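PDB 4F53: SusD homolog from Bacteroides ovatus, which probably binds mucin O-glycans at the cell surface, as a SusD/RagB-type outer-membrane lipoprotein serving glycan uptake. Local coordinates for residues Y194-S199 and D239-K244; T235-G240 and F370-I375; N275-E280 and E380-S385; S322-T327 and N438-M443. All blocks are in the same frame, centred on the assembly; numbering follows the deposited sequence.

Contact 1 of 4, residues Y194-S199 and D239-K244; sequences YKFANS and DGAYRK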
# COMPACT_ATOMS: atom_id res chain seq x y z
N TYR A 194 1.90 -6.86 19.75
CA TYR A 194 0.52 -7.15 20.17
C TYR A 194 -0.40 -6.10 19.57
O TYR A 194 -1.43 -6.47 19.00
CB TYR A 194 0.42 -7.14 21.72
CG TYR A 194 -0.98 -7.42 22.24
CD1 TYR A 194 -1.47 -8.73 22.29
CD2 TYR A 194 -1.81 -6.39 22.67
CE1 TYR A 194 -2.76 -8.99 22.77
CE2 TYR A 194 -3.10 -6.64 23.14
CZ TYR A 194 -3.57 -7.95 23.20
OH TYR A 194 -4.83 -8.23 23.66
N LYS A 195 -0.01 -4.80 19.66
CA LYS A 195 -0.78 -3.68 19.09
C LYS A 195 -0.80 -3.76 17.58
O LYS A 195 -1.84 -3.49 16.98
CB LYS A 195 -0.20 -2.32 19.52
CG LYS A 195 -0.33 -2.07 21.02
CD LYS A 195 0.01 -0.63 21.32
CE LYS A 195 0.38 -0.44 22.76
NZ LYS A 195 0.65 1.00 23.05
N PHE A 196 0.33 -4.14 16.95
CA PHE A 196 0.46 -4.29 15.50
C PHE A 196 -0.51 -5.38 15.00
O PHE A 196 -1.23 -5.14 14.04
CB PHE A 196 1.93 -4.64 15.12
CG PHE A 196 2.22 -4.88 13.65
CD1 PHE A 196 1.93 -6.10 13.06
CD2 PHE A 196 2.80 -3.88 12.87
CE1 PHE A 196 2.18 -6.31 11.69
CE2 PHE A 196 3.08 -4.10 11.52
CZ PHE A 196 2.78 -5.31 10.94
N ALA A 197 -0.50 -6.58 15.67
CA ALA A 197 -1.34 -7.72 15.32
C ALA A 197 -2.84 -7.38 15.42
O ALA A 197 -3.58 -7.69 14.49
CB ALA A 197 -1.01 -8.92 16.19
N ASN A 198 -3.28 -6.67 16.48
CA ASN A 198 -4.69 -6.25 16.58
C ASN A 198 -5.03 -5.19 15.52
O ASN A 198 -6.14 -5.17 15.00
CB ASN A 198 -5.01 -5.72 17.97
CG ASN A 198 -5.23 -6.81 18.96
OD1 ASN A 198 -6.07 -7.70 18.75
ND2 ASN A 198 -4.48 -6.77 20.04
N SER A 199 -4.06 -4.32 15.17
CA SER A 199 -4.22 -3.28 14.15
C SER A 199 -4.37 -3.94 12.77
O SER A 199 -5.16 -3.46 11.96
CB SER A 199 -3.02 -2.34 14.18
OG SER A 199 -2.99 -1.70 15.45
N ASP A 239 3.63 4.03 18.26
CA ASP A 239 3.18 2.64 18.15
C ASP A 239 3.34 2.13 16.71
O ASP A 239 3.33 0.92 16.48
CB ASP A 239 1.72 2.46 18.58
CG ASP A 239 1.43 2.71 20.04
OD1 ASP A 239 2.32 2.47 20.88
OD2 ASP A 239 0.29 3.10 20.35
N GLY A 240 3.48 3.07 15.76
CA GLY A 240 3.63 2.77 14.34
C GLY A 240 4.81 1.87 14.04
O GLY A 240 5.79 1.89 14.78
N ALA A 241 4.72 1.06 12.97
CA ALA A 241 5.79 0.14 12.57
C ALA A 241 6.65 0.76 11.46
O ALA A 241 6.16 1.03 10.36
CB ALA A 241 5.22 -1.21 12.13
N TYR A 242 7.92 1.03 11.79
CA TYR A 242 8.94 1.64 10.93
C TYR A 242 10.19 0.81 11.02
O TYR A 242 10.69 0.61 12.12
CB TYR A 242 9.22 3.11 11.35
CG TYR A 242 7.97 3.97 11.35
CD1 TYR A 242 7.51 4.55 10.17
CD2 TYR A 242 7.24 4.17 12.51
CE1 TYR A 242 6.35 5.32 10.16
CE2 TYR A 242 6.08 4.93 12.51
CZ TYR A 242 5.64 5.50 11.33
OH TYR A 242 4.50 6.28 11.32
N ARG A 243 10.67 0.27 9.90
CA ARG A 243 11.85 -0.59 9.94
C ARG A 243 13.13 0.19 9.71
O ARG A 243 13.24 0.94 8.75
CB ARG A 243 11.74 -1.74 8.91
CG ARG A 243 12.77 -2.85 9.15
CD ARG A 243 12.56 -4.07 8.26
NE ARG A 243 13.85 -4.65 7.81
CZ ARG A 243 14.65 -4.11 6.88
NH1 ARG A 243 14.30 -2.96 6.27
NH2 ARG A 243 15.79 -4.70 6.56
N LYS A 244 14.11 -0.02 10.60
CA LYS A 244 15.45 0.58 10.47
C LYS A 244 16.12 -0.20 9.37
O LYS A 244 16.23 -1.45 9.45
CB LYS A 244 16.21 0.55 11.82
CG LYS A 244 17.68 0.94 11.70
CD LYS A 244 18.42 0.84 13.01
CE LYS A 244 19.85 1.26 12.88
NZ LYS A 244 20.59 1.08 14.16
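A salt bridge and a small apolar contact join helix 190-207 to the chain entering strand 241-243, Lys195 meeting Asp239 and Phe196 meeting Ala241. Lys195 leaves the helix with CG anti to its carbonyl carbon (chi1 -66°) and then runs extended, which carries NZ to 3.1 Å from Asp239 OD1. The ammonium comes from above the carboxylate, 41° out of its plane, while Lys195 CD rests 3.8 Å from Asp239 CG, so that methylenes as well as charge meet the acid. Asp239 OD2 is held separately by the backbone amides of Thr235 and Ala236. With an alanine in place of Asp239, the Lys195 ammonium is likely to lose its ionic mate and those two amides their shared acceptor. The helix belongs to the TPR-like helical scaffold of the SusD family, where its neighbours are helices 110-131 and 152-173; strand 241-243 pairs antiparallel with 332-335. Between helix and strand, the Phe196 ring offers its edge to Ala241, whose CB lies near the ring plane, 3.6 Å from CE2 and 3.7 Å from CD2 of Phe196. Phe335 of the partner strand and Trp193 both meet the same ring edge-to-face.

Contact 2 of 4, residues T235-G240 and F370-I375; sequences TAATDG and FEENGI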
# COMPACT_ATOMS: atom_id res chain seq x y z
N THR A 235 -2.28 3.39 19.16
CA THR A 235 -3.03 4.63 19.49
C THR A 235 -2.10 5.86 19.50
O THR A 235 -2.59 6.99 19.51
CB THR A 235 -3.77 4.52 20.84
OG1 THR A 235 -2.80 4.30 21.85
CG2 THR A 235 -4.83 3.40 20.88
N ALA A 236 -0.80 5.66 19.55
CA ALA A 236 0.17 6.76 19.58
C ALA A 236 1.04 6.68 18.34
O ALA A 236 1.25 5.58 17.83
CB ALA A 236 1.02 6.68 20.85
N ALA A 237 1.55 7.83 17.85
CA ALA A 237 2.44 7.87 16.68
C ALA A 237 3.63 6.89 16.83
O ALA A 237 4.03 6.25 15.86
CB ALA A 237 2.95 9.29 16.45
N THR A 238 4.16 6.75 18.06
CA THR A 238 5.31 5.87 18.35
C THR A 238 4.92 4.38 18.37
O THR A 238 5.81 3.54 18.45
CB THR A 238 6.01 6.27 19.63
OG1 THR A 238 5.03 6.32 20.67
CG2 THR A 238 6.76 7.58 19.49
N ASP A 239 3.63 4.03 18.26
CA ASP A 239 3.18 2.64 18.15
C ASP A 239 3.34 2.13 16.71
O ASP A 239 3.33 0.92 16.48
CB ASP A 239 1.72 2.46 18.58
CG ASP A 239 1.43 2.71 20.04
OD1 ASP A 239 2.32 2.47 20.88
OD2 ASP A 239 0.29 3.10 20.35
N GLY A 240 3.48 3.07 15.76
CA GLY A 240 3.63 2.77 14.34
C GLY A 240 4.81 1.87 14.04
O GLY A 240 5.79 1.89 14.78
N PHE A 370 0.31 14.36 11.40
CA PHE A 370 1.12 15.57 11.65
C PHE A 370 2.32 15.23 12.58
O PHE A 370 3.46 15.52 12.25
CB PHE A 370 0.25 16.68 12.25
CG PHE A 370 -0.40 17.59 11.23
CD1 PHE A 370 -1.11 17.05 10.15
CD2 PHE A 370 -0.34 18.97 11.36
CE1 PHE A 370 -1.73 17.89 9.22
CE2 PHE A 370 -0.94 19.81 10.42
CZ PHE A 370 -1.65 19.26 9.37
N GLU A 371 2.05 14.54 13.69
CA GLU A 371 3.05 14.08 14.65
C GLU A 371 4.06 13.13 14.00
O GLU A 371 5.26 13.26 14.22
CB GLU A 371 2.36 13.39 15.83
CG GLU A 371 3.27 13.11 17.01
CD GLU A 371 2.57 12.55 18.22
OE1 GLU A 371 1.32 12.50 18.24
OE2 GLU A 371 3.29 12.14 19.16
N GLU A 372 3.60 12.19 13.17
CA GLU A 372 4.46 11.24 12.46
C GLU A 372 5.45 11.97 11.53
O GLU A 372 6.52 11.46 11.24
CB GLU A 372 3.60 10.29 11.59
CG GLU A 372 2.88 9.18 12.35
CD GLU A 372 1.70 8.50 11.67
OE1 GLU A 372 1.30 8.90 10.55
OE2 GLU A 372 1.16 7.57 12.29
N ASN A 373 5.06 13.16 11.04
CA ASN A 373 5.83 13.93 10.07
C ASN A 373 6.52 15.13 10.69
O ASN A 373 7.03 15.98 9.96
CB ASN A 373 4.93 14.33 8.90
CG ASN A 373 4.59 13.12 8.04
OD1 ASN A 373 5.44 12.56 7.37
ND2 ASN A 373 3.37 12.64 8.11
N GLY A 374 6.59 15.14 12.04
CA GLY A 374 7.27 16.16 12.82
C GLY A 374 6.65 17.54 12.76
O GLY A 374 7.34 18.51 13.03
N ILE A 375 5.35 17.64 12.42
CA ILE A 375 4.69 18.95 12.35
C ILE A 375 4.13 19.28 13.73
O ILE A 375 3.25 18.59 14.23
CB ILE A 375 3.65 19.01 11.21
CG1 ILE A 375 4.33 18.67 9.88
CG2 ILE A 375 2.97 20.39 11.17
CD1 ILE A 375 3.46 18.27 8.92
O HOH W 1 2.84 5.89 13.33
O HOH W 2 0.81 10.09 19.47
O HOH W 3 3.83 9.28 19.96
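The flat carboxylate of Glu371 has the methyl of Ala237 over one face, CB standing 3.7 Å from Glu371 CD and almost equally far from the two oxygens. Two waters approach its oxygens from above the plane, on the side of that methyl: one links Glu371 OE1 (2.8 Å from the water) to Ala237 N, the other Glu371 OE2 to Thr238 N. Because CG is anti to the backbone N (chi1 -169°) and the chain continues extended, the acid lies flat against the alanine. Glu372 touches the same methyl less closely, with CG 4.1 Å from Ala237 CB. Its OE2 accepts from a third water at 2.6 Å, which also donates to Ala237 O, and its OE1 is bonded to Ser338 OG. No direct hydrogen bond spans the contact; water mediates between the acids and the backbone of the 3-10 segment 237-239. A bound calcium ion lies about 3 Å from the nearest atom of the Glu371 side chain. The other partner is the C-terminal end of helix 358-372, closed by a Schellman motif in which Ile375 N bonds to Phe370 O, Gly374 N bonds to Glu371 O, and Gly374 takes positive phi.

Contact 3 of 4, residues N275-E280 and E380-S385; sequences NDPRRE and ENYLAS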
# COMPACT_ATOMS: atom_id res chain seq x y z
N ASN A 275 -3.47 23.27 1.42
CA ASN A 275 -2.30 24.00 1.96
C ASN A 275 -1.65 23.14 3.03
O ASN A 275 -1.40 23.58 4.14
CB ASN A 275 -2.69 25.39 2.51
CG ASN A 275 -3.21 26.32 1.44
OD1 ASN A 275 -2.49 26.68 0.49
ND2 ASN A 275 -4.48 26.71 1.54
N ASP A 276 -1.50 21.85 2.71
CA ASP A 276 -1.01 20.84 3.62
C ASP A 276 0.45 21.07 4.05
O ASP A 276 1.35 21.08 3.19
CB ASP A 276 -1.20 19.46 2.99
CG ASP A 276 -1.33 18.33 3.98
OD1 ASP A 276 -0.50 18.25 4.90
OD2 ASP A 276 -2.24 17.50 3.81
N PRO A 277 0.70 21.23 5.37
CA PRO A 277 2.09 21.37 5.85
C PRO A 277 2.91 20.06 5.75
O PRO A 277 4.11 20.10 5.96
CB PRO A 277 1.95 21.83 7.31
CG PRO A 277 0.63 21.39 7.72
CD PRO A 277 -0.27 21.28 6.49
N ARG A 278 2.29 18.94 5.40
CA ARG A 278 3.03 17.68 5.19
C ARG A 278 3.71 17.70 3.84
O ARG A 278 4.48 16.81 3.56
CB ARG A 278 2.14 16.43 5.32
CG ARG A 278 1.66 16.20 6.74
CD ARG A 278 0.55 15.20 6.75
NE ARG A 278 -0.68 15.78 6.22
CZ ARG A 278 -1.87 15.21 6.33
NH1 ARG A 278 -1.99 14.06 6.97
NH2 ARG A 278 -2.95 15.80 5.84
N ARG A 279 3.46 18.73 3.00
CA ARG A 279 4.14 18.85 1.69
C ARG A 279 5.64 18.91 1.89
O ARG A 279 6.35 18.10 1.27
CB ARG A 279 3.67 20.07 0.88
CG ARG A 279 2.34 19.80 0.19
CD ARG A 279 1.76 21.06 -0.44
NE ARG A 279 1.62 22.12 0.57
CZ ARG A 279 1.28 23.38 0.29
NH1 ARG A 279 1.05 23.75 -0.96
NH2 ARG A 279 1.17 24.27 1.27
N GLU A 280 6.10 19.78 2.82
CA GLU A 280 7.51 19.94 3.16
C GLU A 280 8.05 18.68 3.84
O GLU A 280 9.23 18.42 3.73
CB GLU A 280 7.77 21.22 4.01
CG GLU A 280 7.15 21.22 5.41
CD GLU A 280 6.61 22.52 6.00
OE1 GLU A 280 7.20 23.59 5.74
OE2 GLU A 280 5.64 22.45 6.81
N GLU A 380 -4.95 22.57 13.96
CA GLU A 380 -6.28 23.15 14.20
C GLU A 380 -6.75 23.97 12.98
O GLU A 380 -7.92 23.89 12.63
CB GLU A 380 -6.31 24.00 15.48
CG GLU A 380 -5.81 23.27 16.73
CD GLU A 380 -4.31 23.31 17.00
OE1 GLU A 380 -3.54 23.93 16.22
OE2 GLU A 380 -3.90 22.69 18.02
N ASN A 381 -5.84 24.70 12.32
CA ASN A 381 -6.21 25.45 11.11
C ASN A 381 -6.42 24.49 9.96
O ASN A 381 -7.30 24.71 9.15
CB ASN A 381 -5.17 26.53 10.73
CG ASN A 381 -4.99 27.61 11.76
OD1 ASN A 381 -5.95 28.23 12.24
ND2 ASN A 381 -3.75 27.89 12.09
N TYR A 382 -5.61 23.44 9.88
CA TYR A 382 -5.75 22.43 8.83
C TYR A 382 -7.10 21.73 8.95
O TYR A 382 -7.80 21.60 7.95
CB TYR A 382 -4.59 21.43 8.87
CG TYR A 382 -4.66 20.44 7.73
CD1 TYR A 382 -4.20 20.77 6.45
CD2 TYR A 382 -5.21 19.16 7.92
CE1 TYR A 382 -4.28 19.85 5.40
CE2 TYR A 382 -5.26 18.24 6.88
CZ TYR A 382 -4.80 18.59 5.62
OH TYR A 382 -4.90 17.67 4.58
N LEU A 383 -7.49 21.32 10.18
CA LEU A 383 -8.76 20.63 10.49
C LEU A 383 -9.99 21.45 10.08
O LEU A 383 -11.02 20.87 9.77
CB LEU A 383 -8.83 20.28 11.98
CG LEU A 383 -7.89 19.15 12.47
CD1 LEU A 383 -7.93 19.02 14.00
CD2 LEU A 383 -8.23 17.82 11.83
N ALA A 384 -9.88 22.78 10.04
CA ALA A 384 -10.96 23.71 9.67
C ALA A 384 -10.93 24.09 8.17
O ALA A 384 -11.81 24.80 7.71
CB ALA A 384 -10.85 24.97 10.52
N SER A 385 -9.92 23.64 7.44
CA SER A 385 -9.69 23.94 6.02
C SER A 385 -10.87 23.47 5.14
O SER A 385 -11.37 22.35 5.32
CB SER A 385 -8.37 23.31 5.54
OG SER A 385 -8.23 23.27 4.13
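The backbones come nearest at Asp276 and Tyr382, on a type I beta turn from Asp276 to Arg279 that leads into helix 279-282, and on the short helix 379-383. Asp276 supplies a capping bond to this turn, its OD1 accepting from Arg278 N, just after Asn275 has ended helix 265-273 in a Schellman motif. The same carboxylate is gripped side-on by the Arg278 guanidinium: NE reaches Asp276 OD1 at 2.8 Å in an almost straight bond lying in the guanidinium plane, and NH2 reaches OD2 at 2.7 Å. Each oxygen of Asp276 accepts from the guanidinium through its syn lone pair.

Tyr382 extends from its helix with CG anti to the backbone N (chi1 -176°), bringing OH to 2.8 Å from Asp276 OD2, where the geometry allows at most a weak hydrogen bond. Its ring stands nearly perpendicular to the guanidinium, the planes 85° apart, and the hydroxyl lies at the guanidinium edge. Gln433 ties the polar cluster to helix 423-438, NE2 bonding to Tyr382 OH and OE1 to Arg278 NH2. Pro277 adds apolar packing, CD lying 4.0 Å from Tyr382 CD1. A leucine in place of Asp276 would probably leave the Arg278 guanidinium without its countercharge, the Tyr382 hydroxyl without this neighbour and the turn without its cap. The backbone of the acid is used as well: Arg279 N and Arg279 NE approach Asp276 O from opposite faces of its carbonyl plane, NE at 2.8 Å.

Contact 4 of 4, residues S322-T327 and N438-M443; sequences SCMKVT and NFPNGM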
# COMPACT_ATOMS: atom_id res chain seq x y z
N SER A 322 8.24 17.69 -8.74
CA SER A 322 8.48 17.46 -7.31
C SER A 322 8.97 16.04 -7.05
O SER A 322 8.45 15.07 -7.63
CB SER A 322 7.24 17.75 -6.48
OG SER A 322 7.08 19.15 -6.30
N CYS A 323 10.02 15.94 -6.24
CA CYS A 323 10.71 14.71 -5.87
C CYS A 323 10.57 14.48 -4.37
O CYS A 323 10.63 15.42 -3.58
CB CYS A 323 12.18 14.83 -6.28
SG CYS A 323 13.13 13.30 -6.07
N MSE A 324 10.44 13.19 -3.98
CA MSE A 324 10.33 12.79 -2.57
C MSE A 324 11.54 13.29 -1.80
O MSE A 324 12.65 13.31 -2.33
CB MSE A 324 10.24 11.25 -2.49
CG MSE A 324 9.96 10.68 -1.11
SE MSE A 324 9.70 8.74 -1.29
CE MSE A 324 9.63 8.26 0.60
N LYS A 325 11.30 13.72 -0.56
CA LYS A 325 12.35 14.13 0.39
C LYS A 325 12.76 12.84 1.06
O LYS A 325 11.94 12.23 1.75
CB LYS A 325 11.80 15.18 1.39
CG LYS A 325 12.85 16.14 1.90
CD LYS A 325 12.25 17.29 2.72
CE LYS A 325 11.58 18.32 1.83
NZ LYS A 325 11.60 19.68 2.43
N VAL A 326 13.95 12.32 0.75
CA VAL A 326 14.34 10.99 1.28
C VAL A 326 15.85 10.83 1.27
O VAL A 326 16.50 11.27 0.32
CB VAL A 326 13.63 9.83 0.49
CG1 VAL A 326 13.95 9.86 -1.02
CG2 VAL A 326 13.87 8.45 1.10
N THR A 327 16.39 10.21 2.33
CA THR A 327 17.82 9.86 2.42
C THR A 327 17.95 8.32 2.53
O THR A 327 16.98 7.62 2.81
CB THR A 327 18.57 10.57 3.55
OG1 THR A 327 18.26 9.97 4.79
CG2 THR A 327 18.34 12.05 3.57
N ASN A 438 -0.97 7.95 4.60
CA ASN A 438 -0.32 6.65 4.36
C ASN A 438 0.77 6.69 3.32
O ASN A 438 1.43 5.67 3.12
CB ASN A 438 -1.33 5.55 4.01
CG ASN A 438 -1.37 4.47 5.05
OD1 ASN A 438 -0.56 4.44 5.97
ND2 ASN A 438 -2.33 3.56 4.94
N PHE A 439 1.04 7.85 2.72
CA PHE A 439 2.18 7.96 1.83
C PHE A 439 3.46 7.51 2.61
O PHE A 439 3.58 7.89 3.77
CB PHE A 439 2.31 9.41 1.34
CG PHE A 439 3.56 9.66 0.51
CD1 PHE A 439 3.55 9.44 -0.86
CD2 PHE A 439 4.73 10.10 1.11
CE1 PHE A 439 4.70 9.67 -1.63
CE2 PHE A 439 5.88 10.32 0.34
CZ PHE A 439 5.86 10.11 -1.02
N PRO A 440 4.42 6.72 2.05
CA PRO A 440 4.51 6.18 0.68
C PRO A 440 4.01 4.72 0.54
O PRO A 440 4.46 4.00 -0.36
CB PRO A 440 6.02 6.29 0.40
CG PRO A 440 6.66 5.97 1.73
CD PRO A 440 5.64 6.38 2.81
N ASN A 441 3.10 4.27 1.42
CA ASN A 441 2.57 2.90 1.43
C ASN A 441 1.51 2.70 0.34
O ASN A 441 0.32 2.60 0.65
CB ASN A 441 1.99 2.52 2.81
CG ASN A 441 1.71 1.03 2.95
OD1 ASN A 441 1.88 0.22 2.01
ND2 ASN A 441 1.28 0.63 4.14
N GLY A 442 1.97 2.59 -0.91
CA GLY A 442 1.08 2.44 -2.05
C GLY A 442 0.32 1.14 -2.12
O GLY A 442 -0.78 1.10 -2.66
N MSE A 443 0.92 0.04 -1.61
CA MSE A 443 0.25 -1.26 -1.65
C MSE A 443 -1.09 -1.17 -0.92
O MSE A 443 -2.14 -1.49 -1.49
CB MSE A 443 1.13 -2.39 -1.07
CG MSE A 443 0.53 -3.80 -1.28
SE MSE A 443 0.20 -4.23 -3.18
CE MSE A 443 -1.65 -4.90 -3.06
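Met-aromatic and apolar contacts join the loop leading toward strand 332-335 to the link between helices 423-438 and 442-452, with Met324, modelled as selenomethionine, reaching the Phe439-Pro440 pair. In the first kind, SE of Met324 lies 5.2 Å from the centroid of the Phe439 ring and 63° off its normal, an oblique approach in which the nearest ring atom is CZ, 4.1 Å from SE. In the second, the terminal CE of Met324 packs 3.9 Å from Pro440 CG, the two side chains crossing at about a right angle. An extended chain makes both possible: with CG anti to the backbone N (chi1 -173°) and the later torsions also near 180°, Met324 passes the ring with SE and ends on the proline.

Within 438-443 the cis peptide before Pro440 folds the proline back on its neighbour, placing CB 3.9 Å above the centre of the Phe439 ring. Tyr282 stacks with this phenylalanine, Tyr61 meets it edge-to-face, and Trp251 and Met255 of helix 250-257 touch Met324. Asn441 is the N-cap of helix 442-452. No hydrogen bond joins the two segments, so their buried attachment rests on shape and dispersion among apolar groups, with little directional demand.

In the fold
From the N terminus, contact 1 closes first, bringing helix 190-207 to the start of strand 241-243 across some forty residues that include helix 221-231. Contact 2 opens on the same stretch, sharing Asp239 and Gly240, and closes far later at the end of helix 358-372. Contact 3, opening at 275-280 and closing at 380-385, crosses it; contact 4, from 322-327 to 438-443, crosses both, whereas contact 1 precedes contacts 3 and 4 in series. Contacts 2 and 3 also touch in space, Phe370 packing on Pro277 and Tyr382, and Ile375 on Arg278. The interleaved closures tie the helical scaffold to the loops and short helices between its longer elements.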